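Local structure of 401aa long hypothetical glucose-1-phosphate thymidylyltransferase (Sulfolobus tokodaii, 2GGO) at residues A[1-7]-A[92-98]; A[114-119]-A[161-166]. The protein is probably a bifunctional enzyme that works in the synthesis of UDP-N-acetylglucosamine and UDP-N-acetylgalactosamine, transferring nucleotidyl groups onto sugar 1-phosphates. All coordinates share one frame; numbering follows the deposited sequence.

Contact 1 of 2, residues A[1-7]-A[92-98]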
loop_
_atom_site.group_PDB
_atom_site.type_symbol
_atom_site.label_atom_id
_atom_site.label_comp_id
_atom_site.label_asym_id
_atom_site.label_seq_id
_atom_site.Cartn_x
_atom_site.Cartn_y
_atom_site.Cartn_z
ATOM N N MET A 1 -6.683 16.451 20.353
ATOM C CA MET A 1 -7.441 15.545 19.456
ATOM C C MET A 1 -6.867 14.137 19.612
ATOM O O MET A 1 -5.678 13.972 19.836
ATOM C CB MET A 1 -7.267 15.998 18.010
ATOM C CG MET A 1 -8.464 16.599 17.366
ATOM S SD MET A 1 -9.711 15.352 16.991
ATOM C CE MET A 1 -11.119 16.430 16.854
ATOM N N LYS A 2 -7.715 13.122 19.522
ATOM C CA LYS A 2 -7.232 11.743 19.439
ATOM C C LYS A 2 -7.386 11.273 18.008
ATOM O O LYS A 2 -8.323 11.682 17.315
ATOM C CB LYS A 2 -8.032 10.834 20.354
ATOM C CG LYS A 2 -7.356 10.503 21.642
ATOM C CD LYS A 2 -8.326 9.713 22.542
ATOM C CE LYS A 2 -7.655 8.521 23.238
ATOM N NZ LYS A 2 -7.014 8.866 24.557
ATOM N N ALA A 3 -6.444 10.432 17.568
ATOM C CA ALA A 3 -6.500 9.833 16.239
ATOM C C ALA A 3 -6.608 8.321 16.393
ATOM O O ALA A 3 -6.014 7.740 17.296
ATOM C CB ALA A 3 -5.279 10.208 15.442
ATOM N N PHE A 4 -7.410 7.692 15.534
ATOM C CA PHE A 4 -7.501 6.231 15.457
ATOM C C PHE A 4 -7.210 5.843 14.048
ATOM O O PHE A 4 -7.866 6.333 13.128
ATOM C CB PHE A 4 -8.880 5.705 15.877
ATOM C CG PHE A 4 -9.176 5.912 17.350
ATOM C CD1 PHE A 4 -8.996 4.874 18.272
ATOM C CD2 PHE A 4 -9.597 7.162 17.822
ATOM C CE1 PHE A 4 -9.250 5.075 19.651
ATOM C CE2 PHE A 4 -9.836 7.385 19.200
ATOM C CZ PHE A 4 -9.664 6.344 20.116
ATOM N N ILE A 5 -6.197 4.993 13.879
ATOM C CA ILE A 5 -5.876 4.381 12.570
ATOM C C ILE A 5 -6.469 2.981 12.535
ATOM O O ILE A 5 -6.160 2.167 13.390
ATOM C CB ILE A 5 -4.368 4.330 12.310
ATOM C CG1 ILE A 5 -3.799 5.741 12.349
ATOM C CG2 ILE A 5 -4.070 3.686 10.906
ATOM C CD1 ILE A 5 -2.310 5.793 12.618
ATOM N N LEU A 6 -7.364 2.733 11.584
ATOM C CA LEU A 6 -8.010 1.442 11.464
ATOM C C LEU A 6 -7.155 0.585 10.511
ATOM O O LEU A 6 -7.127 0.807 9.286
ATOM C CB LEU A 6 -9.449 1.605 10.983
ATOM C CG LEU A 6 -10.333 2.625 11.733
ATOM C CD1 LEU A 6 -11.763 2.692 11.202
ATOM C CD2 LEU A 6 -10.326 2.333 13.163
ATOM N N ALA A 7 -6.427 -0.351 11.124
ATOM C CA ALA A 7 -5.452 -1.219 10.466
ATOM C C ALA A 7 -5.732 -2.694 10.780
ATOM O O ALA A 7 -4.807 -3.471 11.029
ATOM C CB ALA A 7 -4.063 -0.848 10.916
ATOM N N GLU A 92 -14.266 14.092 20.673
ATOM C CA GLU A 92 -13.906 14.007 19.256
ATOM C C GLU A 92 -12.736 13.060 18.957
ATOM O O GLU A 92 -11.802 12.919 19.756
ATOM C CB GLU A 92 -13.526 15.386 18.727
ATOM C CG GLU A 92 -14.446 16.506 19.074
ATOM C CD GLU A 92 -13.837 17.838 18.756
ATOM O OE1 GLU A 92 -13.906 18.275 17.595
ATOM O OE2 GLU A 92 -13.285 18.466 19.676
ATOM N N ALA A 93 -12.769 12.444 17.780
ATOM C CA ALA A 93 -11.615 11.684 17.313
ATOM C C ALA A 93 -11.468 11.856 15.827
ATOM O O ALA A 93 -12.470 12.016 15.121
ATOM C CB ALA A 93 -11.744 10.233 17.668
ATOM N N LEU A 94 -10.204 11.889 15.383
ATOM C CA LEU A 94 -9.837 11.721 13.979
ATOM C C LEU A 94 -9.642 10.220 13.702
ATOM O O LEU A 94 -8.895 9.537 14.410
ATOM C CB LEU A 94 -8.582 12.515 13.640
ATOM C CG LEU A 94 -8.272 12.614 12.144
ATOM C CD1 LEU A 94 -9.061 13.675 11.462
ATOM C CD2 LEU A 94 -6.837 12.897 11.957
ATOM N N ILE A 95 -10.379 9.718 12.706
ATOM C CA ILE A 95 -10.376 8.318 12.303
ATOM C C ILE A 95 -9.779 8.281 10.902
ATOM O O ILE A 95 -10.212 9.028 10.012
ATOM C CB ILE A 95 -11.826 7.725 12.329
ATOM C CG1 ILE A 95 -12.212 7.168 13.699
ATOM C CG2 ILE A 95 -11.973 6.578 11.364
ATOM C CD1 ILE A 95 -11.796 7.982 14.887
ATOM N N ILE A 96 -8.730 7.492 10.707
ATOM C CA ILE A 96 -8.263 7.221 9.336
ATOM C C ILE A 96 -8.086 5.734 9.073
ATOM O O ILE A 96 -7.838 4.953 10.000
ATOM C CB ILE A 96 -6.989 7.979 8.917
ATOM C CG1 ILE A 96 -5.785 7.489 9.693
ATOM C CG2 ILE A 96 -7.170 9.516 9.014
ATOM C CD1 ILE A 96 -4.548 8.072 9.134
ATOM N N TYR A 97 -8.260 5.351 7.807
ATOM C CA TYR A 97 -8.135 3.954 7.384
ATOM C C TYR A 97 -6.690 3.640 7.151
ATOM O O TYR A 97 -5.940 4.468 6.617
ATOM C CB TYR A 97 -8.983 3.674 6.161
ATOM C CG TYR A 97 -10.432 3.629 6.521
ATOM C CD1 TYR A 97 -10.975 2.534 7.199
ATOM C CD2 TYR A 97 -11.264 4.689 6.212
ATOM C CE1 TYR A 97 -12.325 2.512 7.563
ATOM C CE2 TYR A 97 -12.618 4.680 6.540
ATOM C CZ TYR A 97 -13.145 3.599 7.221
ATOM O OH TYR A 97 -14.499 3.626 7.530
ATOM N N GLY A 98 -6.289 2.466 7.601
ATOM C CA GLY A 98 -4.888 2.104 7.587
ATOM C C GLY A 98 -4.237 1.841 6.229
ATOM O O GLY A 98 -3.033 1.571 6.182
#
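Ala3 to Leu6 pair in parallel with Leu94 to Tyr97 in the buried middle of the mixed sheet of the nucleotidyltransferase domain. Their backbones alternate as donors and acceptors: Ile96 N reaches Phe4 O at 2.8 Å and Leu6 N reaches Ile96 O at 2.8 Å.

Beta-branched and bulky apolar residues suit strands covered on both faces. On one face the Phe4 ring turns an edge to Ala93, Phe4 CD2 to Ala93 CB 3.8 Å, where a small methyl fits beside the ring. Ile95 bends its CD1 back toward Phe4 (chi2 41°), meeting the ring obliquely, while Ile95 CG2 lies 3.9 Å from Leu6 CD1. Leu6 CD1 also comes obliquely to the Tyr97 ring, 3.7 Å from CE1. On the other face Ile5 and Ile96 run side by side, CG1 to CG1 3.7 Å, against helix 33-43. Glycine suits position 98 because the backbone at Leu6 O and Ala7 CA lies where a side chain would begin; Ile5 CG2 packs 3.8 Å from Gly98 CA.

Strand 2-6 leads into Ala8 to Arg13, which probably bind the nucleoside triphosphate, and Tyr97 probably binds N-acetylglucosamine 1-phosphate. Adjacent parallel strands ending at the substrate pocket are characteristic of the Rossmann-like GT-A nucleotidyltransferase fold.

Contact 2 of 2, residues A[114-119]-A[161-166]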
loop_
_atom_site.group_PDB
_atom_site.type_symbol
_atom_site.label_atom_id
_atom_site.label_comp_id
_atom_site.label_asym_id
_atom_site.label_seq_id
_atom_site.Cartn_x
_atom_site.Cartn_y
_atom_site.Cartn_z
ATOM N N LEU A 114 -12.680 21.832 13.674
ATOM C CA LEU A 114 -14.137 21.934 13.479
ATOM C C LEU A 114 -14.840 21.311 14.664
ATOM O O LEU A 114 -14.410 20.257 15.153
ATOM C CB LEU A 114 -14.585 21.185 12.216
ATOM C CG LEU A 114 -14.013 21.542 10.853
ATOM C CD1 LEU A 114 -14.640 20.731 9.782
ATOM C CD2 LEU A 114 -14.252 22.965 10.571
ATOM N N LYS A 115 -15.948 21.934 15.092
ATOM C CA LYS A 115 -16.753 21.445 16.183
ATOM C C LYS A 115 -17.661 20.362 15.670
ATOM O O LYS A 115 -17.965 19.407 16.392
ATOM C CB LYS A 115 -17.587 22.583 16.757
ATOM C CG LYS A 115 -18.641 22.157 17.782
ATOM C CD LYS A 115 -18.481 22.886 19.124
ATOM C CE LYS A 115 -19.489 22.356 20.181
ATOM N NZ LYS A 115 -19.517 20.846 20.334
ATOM N N GLU A 116 -18.114 20.525 14.429
ATOM C CA GLU A 116 -19.043 19.566 13.842
ATOM C C GLU A 116 -18.337 18.308 13.345
ATOM O O GLU A 116 -17.107 18.289 13.163
ATOM C CB GLU A 116 -19.835 20.181 12.688
ATOM C CG GLU A 116 -19.966 21.690 12.743
ATOM C CD GLU A 116 -19.041 22.353 11.763
ATOM O OE1 GLU A 116 -18.363 23.367 12.103
ATOM O OE2 GLU A 116 -19.002 21.831 10.629
ATOM N N ASN A 117 -19.133 17.259 13.147
ATOM C CA ASN A 117 -18.687 16.064 12.467
ATOM C C ASN A 117 -18.362 16.412 11.030
ATOM O O ASN A 117 -19.193 16.982 10.331
ATOM C CB ASN A 117 -19.775 15.014 12.501
ATOM C CG ASN A 117 -20.089 14.547 13.897
ATOM O OD1 ASN A 117 -19.414 13.697 14.435
ATOM N ND2 ASN A 117 -21.150 15.087 14.485
ATOM N N ALA A 118 -17.151 16.079 10.582
ATOM C CA ALA A 118 -16.760 16.308 9.181
ATOM C C ALA A 118 -16.151 15.055 8.500
ATOM O O ALA A 118 -15.837 14.063 9.152
ATOM C CB ALA A 118 -15.809 17.519 9.073
ATOM N N ILE A 119 -15.972 15.137 7.189
ATOM C CA ILE A 119 -15.559 14.006 6.387
ATOM C C ILE A 119 -14.837 14.522 5.164
ATOM O O ILE A 119 -15.227 15.535 4.600
ATOM C CB ILE A 119 -16.796 13.158 6.050
ATOM C CG1 ILE A 119 -16.833 11.928 6.944
ATOM C CG2 ILE A 119 -16.918 12.789 4.564
ATOM C CD1 ILE A 119 -17.876 10.971 6.535
ATOM N N TYR A 161 -12.006 10.783 8.730
ATOM C CA TYR A 161 -13.154 11.267 9.478
ATOM C C TYR A 161 -12.733 12.071 10.683
ATOM O O TYR A 161 -11.734 11.762 11.310
ATOM C CB TYR A 161 -13.957 10.082 10.011
ATOM C CG TYR A 161 -14.445 9.125 8.966
ATOM C CD1 TYR A 161 -14.602 7.780 9.265
ATOM C CD2 TYR A 161 -14.744 9.553 7.669
ATOM C CE1 TYR A 161 -15.071 6.870 8.299
ATOM C CE2 TYR A 161 -15.203 8.656 6.685
ATOM C CZ TYR A 161 -15.386 7.316 7.012
ATOM O OH TYR A 161 -15.853 6.411 6.058
ATOM N N LYS A 162 -13.521 13.080 11.022
ATOM C CA LYS A 162 -13.422 13.747 12.324
ATOM C C LYS A 162 -14.832 13.658 12.924
ATOM O O LYS A 162 -15.761 14.367 12.499
ATOM C CB LYS A 162 -12.981 15.210 12.159
ATOM C CG LYS A 162 -12.328 15.866 13.342
ATOM C CD LYS A 162 -13.290 16.175 14.485
ATOM C CE LYS A 162 -14.331 17.231 14.107
ATOM N NZ LYS A 162 -15.270 17.660 15.210
ATOM N N LEU A 163 -14.982 12.762 13.894
ATOM C CA LEU A 163 -16.292 12.389 14.399
ATOM C C LEU A 163 -16.356 12.659 15.884
ATOM O O LEU A 163 -15.365 12.463 16.612
ATOM C CB LEU A 163 -16.609 10.910 14.114
ATOM C CG LEU A 163 -16.572 10.393 12.664
ATOM C CD1 LEU A 163 -16.707 8.904 12.642
ATOM C CD2 LEU A 163 -17.617 11.030 11.768
ATOM N N ASN A 164 -17.519 13.150 16.308
ATOM C CA ASN A 164 -17.807 13.353 17.728
ATOM C C ASN A 164 -18.499 12.130 18.348
ATOM O O ASN A 164 -19.054 11.293 17.628
ATOM C CB ASN A 164 -18.624 14.621 17.916
ATOM C CG ASN A 164 -18.130 15.751 17.049
ATOM O OD1 ASN A 164 -16.955 16.109 17.081
ATOM N ND2 ASN A 164 -19.024 16.313 16.257
ATOM N N SER A 165 -18.448 12.021 19.672
ATOM C CA SER A 165 -18.996 10.868 20.381
ATOM C C SER A 165 -20.462 10.494 20.025
ATOM O O SER A 165 -20.930 9.415 20.393
ATOM C CB SER A 165 -18.820 11.063 21.890
ATOM O OG SER A 165 -19.020 12.423 22.248
ATOM N N ASP A 166 -21.173 11.363 19.301
ATOM C CA ASP A 166 -22.507 11.043 18.757
ATOM C C ASP A 166 -22.484 9.872 17.801
ATOM O O ASP A 166 -23.532 9.313 17.492
ATOM C CB ASP A 166 -23.085 12.204 17.957
ATOM C CG ASP A 166 -22.870 13.523 18.618
ATOM O OD1 ASP A 166 -22.834 13.540 19.870
ATOM O OD2 ASP A 166 -22.730 14.531 17.878
#
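Leu114 offers its carbonyl to Lys162, whose NZ sits 2.7 Å from Leu114 O, above the carbonyl plane. Lysine has the length for this: its chain bends at chi2 (-72°) and again at chi3 (-66°), bringing the ammonium back to the carbonyls of the loop. Lys115 O takes a weak bond from Asn164 ND2. Glu116 contributes its carbonyl, Glu116 O to Lys162 NZ 2.8 Å. Lys162 NZ also donates to Asn164 OD1 at 3.0 Å, on a lone pair, and forms a salt bridge with Glu92, so a largely buried charge is gripped from several directions. Asn164 suits its place because its side-chain amide can accept from the lysine and donate weakly to the loop 114-116.

At Asn117 the side chain does the work of a backbone: Asn117 OD1 receives Asn164 N at 2.7 Å in an almost straight bond (176°), and the side-chain amides of Asn117 and Asn164 are turned obliquely to each other. Regular antiparallel pairing follows, with Ala118 exchanging both backbone bonds with Lys162, N to O 2.9 Å and O to N 3.1 Å. Ile119 then lies alongside Tyr161, Ile119 CD1 3.5 Å from Tyr161 CE2.

Strand 117-123 is flanked on its other edge by strand 197-201, and strand 155-164 by strand 92-97, while helix 184-194 covers Ile119 and Tyr161 on their face and also touches Asn117.

How the contacts relate
Both contacts belong to one mixed sheet and are two strand pairings of it, separated by the pairing of strand 92-97 with strand 155-164, their centres about 12 Å apart. Contact 1 is the buried one, parallel and filled mainly with aliphatic and aromatic side chains; contact 2 is antiparallel, partly buried, and fastened at one end by a lysine and two asparagines where the chain enters the strand. The intervening pairing stitches them together through a probable backbone bond from Tyr161 N to Ile95 O, and the acidic partner of Lys162 comes from contact 1. Met1, at the start of contact 1, packs on the same lysine chain.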